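Local coordinates for ABC transporter substrate binding protein (Ribose) (Agrobacterium vitis, PDB 4WUT) that binds beta-D-fucopyranose and probably serves as the sugar-capturing component of a bacterial ABC transporter, at residues A[197-202]-A[230-235]; A[155-160]-A[203-208]; A[74-79]-A[100-105]; A[83-88]-A[276-281]. All blocks are in the same frame, centred on the assembly; numbering follows the deposited sequence. Where two conformers were deposited one is given.

How the contacts relate
Following the chain from the N terminus, 74-79 comes first, then 83-88, then 100-105, which closes contact 3 as a short loop through the first lobe. Contact 4, opened at 83-88, is completed only at 276-281, so it crosses contact 3 and its long loop takes in contacts 1 and 2 entire. Those two alternate in turn: 155-160, 197-202, 203-208, 230-235. Contacts 1 and 2 share helix 195-208 and a calcium ion in the second lobe. The helices of contact 3 lie on one face of strand 85-88, and contact 4 packs helix 267-282 on the other. The pairs lie on opposite sides of the chain's centre, about 40 Å apart for contacts 1 and 3, centre to centre.

Contact 1 of 4, residues A[197-202]-A[230-235]; sequences TALNQT and IKQAGK. With CA (calcium ion), chain F.
L199 with Q232, and T202 with I230, join two neighbouring helices, 195-208 and 220-232, on one face of the second lobe's alpha/beta sheet, in the two-lobed fold of a periplasmic sugar-binding protein. The contact across the helices is all van der Waals and light. On the outer side the branched end of L199 meets the amide of Q232, with CD2 of L199 4.0 Å from OE1 of Q232 and CD1 lying by NE2. The two side chains cross at about a right angle. L199 has CG swung anti to the backbone N (chi1 -161°), while the extended chain of Q232 brings its amide over to the leucine methyls. Deeper in, CG2 of T202 approaches CG1 of I230 at 4.5 Å, and both side chains rest on I215 of strand 214-217.

Metal binding occupies another side of helix 195-208. OD1 of N200 binds a calcium ion at 2.4 Å, and D204, one turn on, binds the same ion, so the site staples successive turns together.

No hydrogen bond crosses between the two segments; those of note lie within each. Helix 220-232 gives way to a Schellman motif at G234, whose phi is positive; N of K235 bonds back to O of I230 at 3.0 Å. In the other helix, O of A198 is gripped twice, by N and by OG1 of T202, each at 2.9 Å and reaching it from opposite faces of the carbonyl plane.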
loop_
_atom_site.group_PDB
_atom_site.type_symbol
_atom_site.label_atom_id
_atom_site.label_comp_id
_atom_site.label_asym_id
_atom_site.label_seq_id
_atom_site.Cartn_x
_atom_site.Cartn_y
_atom_site.Cartn_z
ATOM N N THR A 197 12.829 -11.090 -2.141
ATOM C CA THR A 197 12.166 -12.177 -1.453
ATOM C C THR A 197 10.948 -12.654 -2.246
ATOM O O THR A 197 10.733 -13.866 -2.427
ATOM C CB THR A 197 11.748 -11.754 -0.071
ATOM O OG1 THR A 197 12.928 -11.387 0.664
ATOM C CG2 THR A 197 11.049 -12.877 0.635
ATOM N N ALA A 198 10.156 -11.687 -2.722
ATOM C CA ALA A 198 9.022 -11.982 -3.595
ATOM C C ALA A 198 9.416 -12.715 -4.870
ATOM O O ALA A 198 8.691 -13.625 -5.329
ATOM C CB ALA A 198 8.279 -10.695 -3.944
ATOM N N LEU A 199 10.545 -12.325 -5.454
ATOM C CA LEU A 199 11.057 -13.011 -6.642
ATOM C C LEU A 199 11.313 -14.500 -6.321
ATOM O O LEU A 199 10.819 -15.400 -7.015
ATOM C CB LEU A 199 12.302 -12.281 -7.160
ATOM C CG LEU A 199 12.709 -12.571 -8.609
ATOM C CD1 LEU A 199 13.710 -11.522 -9.081
ATOM C CD2 LEU A 199 13.290 -13.942 -8.717
ATOM N N ASN A 200 12.053 -14.782 -5.256
ATOM C CA ASN A 200 12.314 -16.154 -4.848
ATOM C C ASN A 200 11.026 -16.908 -4.500
ATOM O O ASN A 200 10.815 -18.009 -4.979
ATOM C CB ASN A 200 13.268 -16.180 -3.652
ATOM C CG ASN A 200 13.605 -17.605 -3.201
ATOM O OD1 ASN A 200 13.886 -18.477 -4.021
ATOM N ND2 ASN A 200 13.533 -17.844 -1.897
ATOM N N GLN A 201 10.163 -16.310 -3.683
ATOM C CA GLN A 201 8.931 -16.989 -3.316
ATOM C C GLN A 201 8.067 -17.308 -4.525
ATOM O O GLN A 201 7.478 -18.367 -4.586
ATOM C CB GLN A 201 8.137 -16.165 -2.293
ATOM C CG GLN A 201 8.806 -16.097 -0.967
ATOM C CD GLN A 201 8.161 -15.092 -0.023
ATOM O OE1 GLN A 201 7.562 -14.102 -0.442
ATOM N NE2 GLN A 201 8.323 -15.334 1.260
ATOM N N THR A 202 7.981 -16.387 -5.467
ATOM C CA THR A 202 7.255 -16.655 -6.703
ATOM C C THR A 202 7.894 -17.742 -7.551
ATOM O O THR A 202 7.230 -18.638 -8.057
ATOM C CB THR A 202 7.097 -15.378 -7.524
ATOM O OG1 THR A 202 6.345 -14.425 -6.761
ATOM C CG2 THR A 202 6.305 -15.663 -8.761
ATOM N N ILE A 230 8.000 -14.605 -12.950
ATOM C CA ILE A 230 7.219 -15.190 -14.028
ATOM C C ILE A 230 7.985 -15.127 -15.356
ATOM O O ILE A 230 8.062 -16.099 -16.109
ATOM C CB ILE A 230 5.885 -14.443 -14.155
ATOM C CG1 ILE A 230 4.997 -14.722 -12.937
ATOM C CG2 ILE A 230 5.172 -14.824 -15.418
ATOM C CD1 ILE A 230 3.826 -13.808 -12.832
ATOM N N LYS A 231 8.575 -13.973 -15.624
ATOM C CA LYS A 231 9.319 -13.777 -16.854
ATOM C C LYS A 231 10.499 -14.723 -16.887
ATOM O O LYS A 231 10.751 -15.391 -17.888
ATOM C CB LYS A 231 9.794 -12.338 -16.946
ATOM C CG LYS A 231 8.726 -11.373 -17.377
ATOM C CD LYS A 231 9.310 -10.006 -17.681
ATOM C CE LYS A 231 10.354 -10.085 -18.754
ATOM N NZ LYS A 231 9.871 -10.825 -19.958
ATOM N N GLN A 232 11.239 -14.772 -15.780
ATOM C CA GLN A 232 12.433 -15.618 -15.710
ATOM C C GLN A 232 12.117 -17.118 -15.842
ATOM O O GLN A 232 12.936 -17.895 -16.354
ATOM C CB GLN A 232 13.166 -15.346 -14.404
ATOM C CG GLN A 232 13.882 -14.000 -14.422
ATOM C CD GLN A 232 14.623 -13.660 -13.127
ATOM O OE1 GLN A 232 14.982 -14.540 -12.327
ATOM N NE2 GLN A 232 14.859 -12.368 -12.923
ATOM N N ALA A 233 10.947 -17.527 -15.394
ATOM C CA ALA A 233 10.497 -18.904 -15.507
ATOM C C ALA A 233 10.002 -19.277 -16.911
ATOM O O ALA A 233 9.700 -20.445 -17.162
ATOM C CB ALA A 233 9.390 -19.152 -14.491
ATOM N N GLY A 234 9.900 -18.288 -17.798
ATOM C CA GLY A 234 9.371 -18.490 -19.132
ATOM C C GLY A 234 7.862 -18.645 -19.142
ATOM O O GLY A 234 7.308 -19.215 -20.088
ATOM N N LYS A 235 7.194 -18.133 -18.116
ATOM C CA LYS A 235 5.758 -18.310 -17.993
ATOM C C LYS A 235 4.907 -17.041 -18.203
ATOM O O LYS A 235 3.721 -17.051 -17.924
ATOM C CB LYS A 235 5.430 -18.970 -16.655
ATOM C CG LYS A 235 5.908 -20.421 -16.607
ATOM C CD LYS A 235 5.742 -21.060 -15.230
ATOM C CE LYS A 235 6.028 -22.552 -15.256
ATOM N NZ LYS A 235 5.939 -23.247 -13.937
HETATM CA CA CA F . 14.020 -20.895 -3.949
HETATM O O HOH W 1 14.676 -20.944 -6.317
#

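Contact 2 of 4, residues A[155-160]-A[203-208]; sequences AVMSYV and TDVLAA. With CA (calcium ion), chain F.
D204, beside the V205-A155 contact, grips a calcium ion with both carboxylate oxygens, OD1 at 2.4 Å and OD2 at 2.5 Å. In this bidentate binding the ion sits between the two oxygens at the open end of the carboxylate, which fixes the group's rotation. Water 1 is a further ligand, 2.5 Å from the calcium, and N200 of the preceding turn adds another.

The next residue, V205, turns to the sheet and carries the contact with strand 153-158. It was modelled in two conformers, so the detail that follows, for one of them, is correspondingly less certain. CG1, anti to the backbone N (chi1 179°), touches CB of A155 at 3.7 Å, and CG2 lies 3.9 Å from CE of selenomethionine M157, with the selenium only slightly farther off. The M157 chain is bent at chi2 and chi3 (-51° and -69°), which folds the selenium and methyl back alongside the valine; the two side chains point opposite ways. No hydrogen bond crosses here, and all three touching residues are buried.

M157 also packs on T202, so helix 195-208 meets the strand over more than one turn. On the other face of strand 153-158, V156 packs on F173 of helix 164-180. Within the sheet, the strand pairs with 184-190 on one edge and 214-217 on the other, while beyond its C-terminal end Y159 touches the bound sugar.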
loop_
_atom_site.group_PDB
_atom_site.type_symbol
_atom_site.label_atom_id
_atom_site.label_comp_id
_atom_site.label_asym_id
_atom_site.label_seq_id
_atom_site.Cartn_x
_atom_site.Cartn_y
_atom_site.Cartn_z
ATOM N N ALA A 155 -2.260 -18.486 -6.498
ATOM C CA ALA A 155 -1.358 -18.188 -5.386
ATOM C C ALA A 155 -1.514 -16.765 -4.914
ATOM O O ALA A 155 -1.739 -15.854 -5.713
ATOM C CB ALA A 155 0.081 -18.416 -5.815
ATOM N N VAL A 156 -1.363 -16.561 -3.602
ATOM C CA VAL A 156 -1.415 -15.235 -3.010
ATOM C C VAL A 156 -0.038 -14.885 -2.451
ATOM O O VAL A 156 0.439 -15.521 -1.484
ATOM C CB VAL A 156 -2.462 -15.160 -1.887
ATOM C CG1 VAL A 156 -2.355 -13.836 -1.168
ATOM C CG2 VAL A 156 -3.846 -15.346 -2.486
HETATM N N MSE A 157 0.580 -13.886 -3.067
HETATM C CA MSE A 157 1.877 -13.342 -2.659
HETATM C C MSE A 157 1.609 -12.041 -1.920
HETATM O O MSE A 157 1.251 -11.005 -2.514
HETATM C CB MSE A 157 2.772 -13.077 -3.884
HETATM C CG MSE A 157 2.732 -14.191 -4.930
HETATM SE SE MSE A 157 3.050 -16.012 -4.257
HETATM C CE MSE A 157 4.895 -15.888 -3.800
ATOM N N SER A 158 1.786 -12.089 -0.596
ATOM C CA SER A 158 1.558 -10.928 0.236
ATOM C C SER A 158 2.889 -10.371 0.751
ATOM O O SER A 158 3.944 -10.775 0.294
ATOM C CB SER A 158 0.608 -11.281 1.370
ATOM O OG SER A 158 0.246 -10.108 2.086
ATOM N N TYR A 159 2.801 -9.382 1.631
ATOM C CA TYR A 159 3.970 -8.602 1.998
ATOM C C TYR A 159 4.280 -8.751 3.481
ATOM O O TYR A 159 5.042 -9.637 3.858
ATOM C CB TYR A 159 3.859 -7.123 1.527
ATOM C CG TYR A 159 2.571 -6.382 1.670
ATOM C CD1 TYR A 159 1.487 -6.667 0.846
ATOM C CD2 TYR A 159 2.459 -5.297 2.529
ATOM C CE1 TYR A 159 0.320 -5.958 0.920
ATOM C CE2 TYR A 159 1.293 -4.573 2.603
ATOM C CZ TYR A 159 0.222 -4.907 1.796
ATOM O OH TYR A 159 -0.941 -4.190 1.859
ATOM N N VAL A 160 3.709 -7.881 4.307
ATOM C CA VAL A 160 3.916 -7.964 5.760
ATOM C C VAL A 160 2.609 -8.391 6.401
ATOM O O VAL A 160 1.599 -7.667 6.329
ATOM C CB VAL A 160 4.406 -6.617 6.341
ATOM C CG1 VAL A 160 4.532 -6.684 7.870
ATOM C CG2 VAL A 160 5.773 -6.208 5.742
ATOM N N THR A 203 9.217 -17.701 -7.690
ATOM C CA THR A 203 9.906 -18.749 -8.413
ATOM C C THR A 203 9.578 -20.127 -7.812
ATOM O O THR A 203 9.267 -21.088 -8.513
ATOM C CB THR A 203 11.412 -18.493 -8.386
ATOM O OG1 THR A 203 11.693 -17.302 -9.142
ATOM C CG2 THR A 203 12.187 -19.672 -8.995
ATOM N N ASP A 204 9.535 -20.168 -6.490
ATOM C CA ASP A 204 9.279 -21.384 -5.778
ATOM C C ASP A 204 7.826 -21.851 -5.913
ATOM O O ASP A 204 7.601 -23.032 -6.084
ATOM C CB ASP A 204 9.715 -21.227 -4.322
ATOM C CG ASP A 204 11.246 -21.112 -4.177
ATOM O OD1 ASP A 204 11.993 -21.470 -5.119
ATOM O OD2 ASP A 204 11.699 -20.659 -3.108
ATOM N N VAL A 205 6.875 -20.925 -5.851
ATOM C CA VAL A 205 5.468 -21.268 -6.025
ATOM C C VAL A 205 5.183 -21.786 -7.428
ATOM O O VAL A 205 4.411 -22.724 -7.599
ATOM C CB VAL A 205 4.561 -20.107 -5.647
ATOM C CG1 VAL A 205 3.100 -20.500 -5.859
ATOM C CG2 VAL A 205 4.759 -19.732 -4.237
ATOM N N LEU A 206 5.832 -21.204 -8.417
ATOM C CA LEU A 206 5.687 -21.644 -9.787
ATOM C C LEU A 206 6.254 -23.049 -9.974
ATOM O O LEU A 206 5.650 -23.891 -10.668
ATOM C CB LEU A 206 6.337 -20.677 -10.783
ATOM C CG LEU A 206 5.710 -19.284 -10.891
ATOM C CD1 LEU A 206 6.606 -18.361 -11.692
ATOM C CD2 LEU A 206 4.284 -19.294 -11.461
ATOM N N ALA A 207 7.418 -23.314 -9.391
ATOM C CA ALA A 207 8.035 -24.606 -9.539
ATOM C C ALA A 207 7.254 -25.707 -8.807
ATOM O O ALA A 207 7.253 -26.846 -9.230
ATOM C CB ALA A 207 9.480 -24.572 -9.063
ATOM N N ALA A 208 6.625 -25.344 -7.689
ATOM C CA ALA A 208 5.850 -26.266 -6.885
ATOM C C ALA A 208 4.487 -26.552 -7.483
ATOM O O ALA A 208 3.883 -27.559 -7.143
ATOM C CB ALA A 208 5.674 -25.707 -5.482
HETATM CA CA CA F . 14.020 -20.895 -3.949
HETATM O O HOH W 1 14.676 -20.944 -6.317
#

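Contact 3 of 4, residues A[74-79]-A[100-105]; sequences MVENAV and VKKAWE
V79 and A103 form the tight part of a near-parallel helix pair, 68-80 with 97-105, which lies on one face of the first lobe's sheet. Strand 85-88 connects the two helices in the alternating helix and strand order of this alpha/beta fold. The short segments run at 11° to each other, with axes 9.3 Å apart. A small residue permits close entry: CG2 of V79 sits 3.7 Å from both CA and CB of A103. The valine's other methyl, CG1, is anti to the backbone N (chi1 172°) and lies near O of K102. Beneath them, I86 of the strand touches both V79 and A103, so the valine is wedged between helix and sheet.

Toward solvent the packing gives way to charge. The extended chains of E76 and K102 converge on the outer side, yet OE2 of E76 stays 4.1 Å from NZ of K102. That is too far for a salt bridge, and any attraction is probably diffuse. A true one lies within the second helix, one turn apart: NZ of K101 meets OE2 of E105 at 2.7 Å, on the syn side and 32° out of the carboxylate plane.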
loop_
_atom_site.group_PDB
_atom_site.type_symbol
_atom_site.label_atom_id
_atom_site.label_comp_id
_atom_site.label_asym_id
_atom_site.label_seq_id
_atom_site.Cartn_x
_atom_site.Cartn_y
_atom_site.Cartn_z
HETATM N N MSE A 74 11.084 6.266 15.666
HETATM C CA MSE A 74 10.934 7.513 14.921
HETATM C C MSE A 74 9.756 8.350 15.385
HETATM O O MSE A 74 9.868 9.561 15.515
HETATM C CB MSE A 74 10.795 7.253 13.433
HETATM C CG MSE A 74 12.075 6.834 12.821
HETATM SE SE MSE A 74 11.872 6.646 10.880
HETATM C CE MSE A 74 13.721 6.174 10.491
ATOM N N VAL A 75 8.612 7.707 15.599
ATOM C CA VAL A 75 7.451 8.445 16.054
ATOM C C VAL A 75 7.676 8.984 17.493
ATOM O O VAL A 75 7.400 10.160 17.793
ATOM C CB VAL A 75 6.197 7.557 15.998
ATOM C CG1 VAL A 75 5.011 8.295 16.576
ATOM C CG2 VAL A 75 5.914 7.085 14.575
ATOM N N GLU A 76 8.224 8.150 18.374
ATOM C CA GLU A 76 8.524 8.587 19.728
ATOM C C GLU A 76 9.438 9.793 19.699
ATOM O O GLU A 76 9.272 10.736 20.464
ATOM C CB GLU A 76 9.241 7.480 20.495
ATOM C CG GLU A 76 8.364 6.316 20.882
ATOM C CD GLU A 76 9.184 5.194 21.497
ATOM O OE1 GLU A 76 10.450 5.250 21.445
ATOM O OE2 GLU A 76 8.576 4.246 22.020
ATOM N N ASN A 77 10.453 9.735 18.850
ATOM C CA ASN A 77 11.411 10.810 18.755
ATOM C C ASN A 77 10.784 12.106 18.246
ATOM O O ASN A 77 11.121 13.196 18.705
ATOM C CB ASN A 77 12.578 10.383 17.866
ATOM C CG ASN A 77 13.471 9.330 18.529
ATOM O OD1 ASN A 77 13.409 9.120 19.741
ATOM N ND2 ASN A 77 14.309 8.684 17.726
ATOM N N ALA A 78 9.860 11.967 17.298
ATOM C CA ALA A 78 9.113 13.117 16.787
ATOM C C ALA A 78 8.309 13.769 17.915
ATOM O O ALA A 78 8.269 14.988 18.042
ATOM C CB ALA A 78 8.208 12.700 15.624
ATOM N N VAL A 79 7.655 12.956 18.726
ATOM C CA VAL A 79 6.905 13.482 19.864
ATOM C C VAL A 79 7.840 14.172 20.856
ATOM O O VAL A 79 7.536 15.245 21.398
ATOM C CB VAL A 79 6.129 12.362 20.555
ATOM C CG1 VAL A 79 5.501 12.857 21.841
ATOM C CG2 VAL A 79 5.062 11.807 19.639
ATOM N N VAL A 100 1.516 6.767 19.111
ATOM C CA VAL A 100 0.473 7.671 18.655
ATOM C C VAL A 100 -0.339 8.218 19.833
ATOM O O VAL A 100 -0.662 9.401 19.851
ATOM C CB VAL A 100 -0.418 6.992 17.598
ATOM C CG1 VAL A 100 -1.628 7.840 17.262
ATOM C CG2 VAL A 100 0.396 6.683 16.370
ATOM N N LYS A 101 -0.613 7.377 20.826
ATOM C CA LYS A 101 -1.219 7.854 22.080
ATOM C C LYS A 101 -0.369 8.944 22.759
ATOM O O LYS A 101 -0.887 9.952 23.248
ATOM C CB LYS A 101 -1.418 6.684 23.037
ATOM C CG LYS A 101 -2.097 7.064 24.358
ATOM C CD LYS A 101 -2.427 5.796 25.151
ATOM C CE LYS A 101 -3.217 6.100 26.410
ATOM N NZ LYS A 101 -2.330 6.496 27.531
ATOM N N LYS A 102 0.954 8.722 22.815
ATOM C CA LYS A 102 1.874 9.734 23.321
ATOM C C LYS A 102 1.799 11.051 22.525
ATOM O O LYS A 102 1.844 12.119 23.109
ATOM C CB LYS A 102 3.313 9.194 23.339
ATOM C CG LYS A 102 3.582 8.200 24.451
ATOM C CD LYS A 102 5.012 7.693 24.386
ATOM C CE LYS A 102 5.283 6.639 25.436
ATOM N NZ LYS A 102 6.608 5.974 25.211
ATOM N N ALA A 103 1.681 10.970 21.201
ATOM C CA ALA A 103 1.507 12.172 20.384
ATOM C C ALA A 103 0.233 12.903 20.789
ATOM O O ALA A 103 0.223 14.116 20.997
ATOM C CB ALA A 103 1.468 11.813 18.914
ATOM N N TRP A 104 -0.843 12.142 20.904
ATOM C CA TRP A 104 -2.129 12.714 21.324
ATOM C C TRP A 104 -2.064 13.375 22.709
ATOM O O TRP A 104 -2.579 14.475 22.909
ATOM C CB TRP A 104 -3.209 11.639 21.270
ATOM C CG TRP A 104 -4.566 12.113 21.657
ATOM C CD1 TRP A 104 -5.454 12.792 20.874
ATOM C CD2 TRP A 104 -5.205 11.915 22.917
ATOM N NE1 TRP A 104 -6.609 13.037 21.577
ATOM C CE2 TRP A 104 -6.477 12.516 22.837
ATOM C CE3 TRP A 104 -4.822 11.292 24.103
ATOM C CZ2 TRP A 104 -7.372 12.502 23.902
ATOM C CZ3 TRP A 104 -5.713 11.289 25.168
ATOM C CH2 TRP A 104 -6.970 11.889 25.057
ATOM N N GLU A 105 -1.398 12.731 23.657
ATOM C CA GLU A 105 -1.239 13.298 24.990
ATOM C C GLU A 105 -0.413 14.589 24.976
ATOM O O GLU A 105 -0.631 15.481 25.814
ATOM C CB GLU A 105 -0.643 12.241 25.928
ATOM C CG GLU A 105 -1.631 11.115 26.184
ATOM C CD GLU A 105 -1.032 9.913 26.881
ATOM O OE1 GLU A 105 0.197 9.716 26.806
ATOM O OE2 GLU A 105 -1.811 9.149 27.487
#

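Contact 4 of 4, residues A[83-88]-A[276-281]; sequences VDAILL and DTLLKL
Helix 267-282 forms part of one helical layer of the first lobe's alpha/beta sandwich, yet it comes from far along the chain, after a strand of the second lobe's part of the sheet, and packs against strand 85-88 of the first lobe's parallel core. Strand and helix segments run roughly antiparallel, at 154°, with axes 9.2 Å apart.

One side chain does the joining. L278 points at the strand and lays both methyls over the carbonyl of I86, CD1 toward L87 and CD2 toward A85. CD1 meets O of I86 at 3.6 Å and CB of L87 at 3.7 Å, while CD2 lies 3.9 Å from CB of A85. With chi1 at -74°, CG of L278 stands beside the backbone N, and the branched end meets the strand. A85 offers only a methyl, which leaves room for the leucine. L87 crosses L278 obliquely and also packs on V111. The side chain of I86 points away to the other face, so its carbonyl is what L278 meets.

Neighbouring strands hold the backbone beneath: A85 and L87 pair with A27, and I86 with P109 and V111. L278 also spreads over I26 and V111, spanning three adjacent strands. With no hydrogen bond or charge pair across it, this contact is held by burial of apolar surface and close fit, while the sheet's own pairing bonds supply the directional hold.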
loop_
_atom_site.group_PDB
_atom_site.type_symbol
_atom_site.label_atom_id
_atom_site.label_comp_id
_atom_site.label_asym_id
_atom_site.label_seq_id
_atom_site.Cartn_x
_atom_site.Cartn_y
_atom_site.Cartn_z
ATOM N N VAL A 83 7.414 18.162 17.540
ATOM C CA VAL A 83 7.014 18.553 16.197
ATOM C C VAL A 83 5.593 19.079 16.258
ATOM O O VAL A 83 4.840 18.790 17.199
ATOM C CB VAL A 83 7.097 17.373 15.196
ATOM C CG1 VAL A 83 8.529 16.822 15.115
ATOM C CG2 VAL A 83 6.144 16.262 15.564
ATOM N N ASP A 84 5.232 19.890 15.274
ATOM C CA ASP A 84 3.895 20.475 15.247
ATOM C C ASP A 84 2.820 19.441 14.906
ATOM O O ASP A 84 1.688 19.574 15.349
ATOM C CB ASP A 84 3.814 21.624 14.236
ATOM C CG ASP A 84 4.618 22.837 14.653
ATOM O OD1 ASP A 84 5.111 22.881 15.799
ATOM O OD2 ASP A 84 4.734 23.756 13.818
ATOM N N ALA A 85 3.175 18.429 14.106
ATOM C CA ALA A 85 2.204 17.435 13.615
ATOM C C ALA A 85 2.924 16.241 13.009
ATOM O O ALA A 85 4.091 16.332 12.646
ATOM C CB ALA A 85 1.280 18.051 12.560
ATOM N N ILE A 86 2.201 15.145 12.885
ATOM C CA ILE A 86 2.753 13.901 12.379
ATOM C C ILE A 86 1.823 13.315 11.332
ATOM O O ILE A 86 0.618 13.181 11.553
ATOM C CB ILE A 86 2.951 12.866 13.509
ATOM C CG1 ILE A 86 3.955 13.402 14.531
ATOM C CG2 ILE A 86 3.350 11.487 12.918
ATOM C CD1 ILE A 86 4.054 12.568 15.791
ATOM N N LEU A 87 2.387 13.004 10.177
ATOM C CA LEU A 87 1.706 12.250 9.134
ATOM C C LEU A 87 2.357 10.883 9.130
ATOM O O LEU A 87 3.547 10.779 8.810
ATOM C CB LEU A 87 1.900 12.904 7.767
ATOM C CG LEU A 87 1.087 12.326 6.603
ATOM C CD1 LEU A 87 -0.415 12.467 6.907
ATOM C CD2 LEU A 87 1.426 12.953 5.281
ATOM N N LEU A 88 1.596 9.844 9.475
ATOM C CA LEU A 88 2.167 8.517 9.730
ATOM C C LEU A 88 1.502 7.441 8.884
ATOM O O LEU A 88 0.269 7.356 8.864
ATOM C CB LEU A 88 1.980 8.144 11.200
ATOM C CG LEU A 88 2.428 6.739 11.622
ATOM C CD1 LEU A 88 3.938 6.518 11.426
ATOM C CD2 LEU A 88 2.027 6.509 13.071
ATOM N N ASP A 276 -2.296 18.564 3.692
ATOM C CA ASP A 276 -3.320 19.596 3.734
ATOM C C ASP A 276 -4.274 19.384 4.916
ATOM O O ASP A 276 -4.769 20.360 5.499
ATOM C CB ASP A 276 -4.070 19.690 2.408
ATOM C CG ASP A 276 -3.245 20.390 1.323
ATOM O OD1 ASP A 276 -2.367 21.216 1.664
ATOM O OD2 ASP A 276 -3.468 20.117 0.129
ATOM N N THR A 277 -4.502 18.131 5.293
ATOM C CA THR A 277 -5.402 17.840 6.415
ATOM C C THR A 277 -4.755 18.291 7.722
ATOM O O THR A 277 -5.405 18.881 8.596
ATOM C CB THR A 277 -5.770 16.336 6.464
ATOM O OG1 THR A 277 -6.498 15.987 5.268
ATOM C CG2 THR A 277 -6.612 16.034 7.680
ATOM N N LEU A 278 -3.463 18.012 7.856
ATOM C CA LEU A 278 -2.730 18.487 9.027
ATOM C C LEU A 278 -2.693 20.014 9.099
ATOM O O LEU A 278 -2.844 20.584 10.168
ATOM C CB LEU A 278 -1.321 17.913 9.047
ATOM C CG LEU A 278 -1.290 16.431 9.423
ATOM C CD1 LEU A 278 0.105 15.848 9.141
ATOM C CD2 LEU A 278 -1.717 16.184 10.886
ATOM N N LEU A 279 -2.525 20.677 7.955
ATOM C CA LEU A 279 -2.523 22.135 7.929
ATOM C C LEU A 279 -3.870 22.682 8.411
ATOM O O LEU A 279 -3.917 23.680 9.117
ATOM C CB LEU A 279 -2.201 22.653 6.523
ATOM C CG LEU A 279 -0.755 22.394 6.070
ATOM C CD1 LEU A 279 -0.580 22.768 4.616
ATOM C CD2 LEU A 279 0.236 23.155 6.954
ATOM N N LYS A 280 -4.963 22.017 8.042
ATOM C CA LYS A 280 -6.282 22.403 8.538
ATOM C C LYS A 280 -6.377 22.213 10.049
ATOM O O LYS A 280 -6.848 23.081 10.766
ATOM C CB LYS A 280 -7.383 21.587 7.862
ATOM C CG LYS A 280 -7.654 21.950 6.415
ATOM C CD LYS A 280 -8.773 21.079 5.876
ATOM C CE LYS A 280 -9.058 21.360 4.413
ATOM N NZ LYS A 280 -10.337 22.088 4.281
ATOM N N LEU A 281 -5.926 21.065 10.531
ATOM C CA LEU A 281 -5.953 20.801 11.960
ATOM C C LEU A 281 -5.093 21.809 12.732
ATOM O O LEU A 281 -5.418 22.187 13.865
ATOM C CB LEU A 281 -5.480 19.373 12.228
ATOM C CG LEU A 281 -6.401 18.268 11.729
ATOM C CD1 LEU A 281 -5.706 16.905 11.701
ATOM C CD2 LEU A 281 -7.650 18.205 12.580
#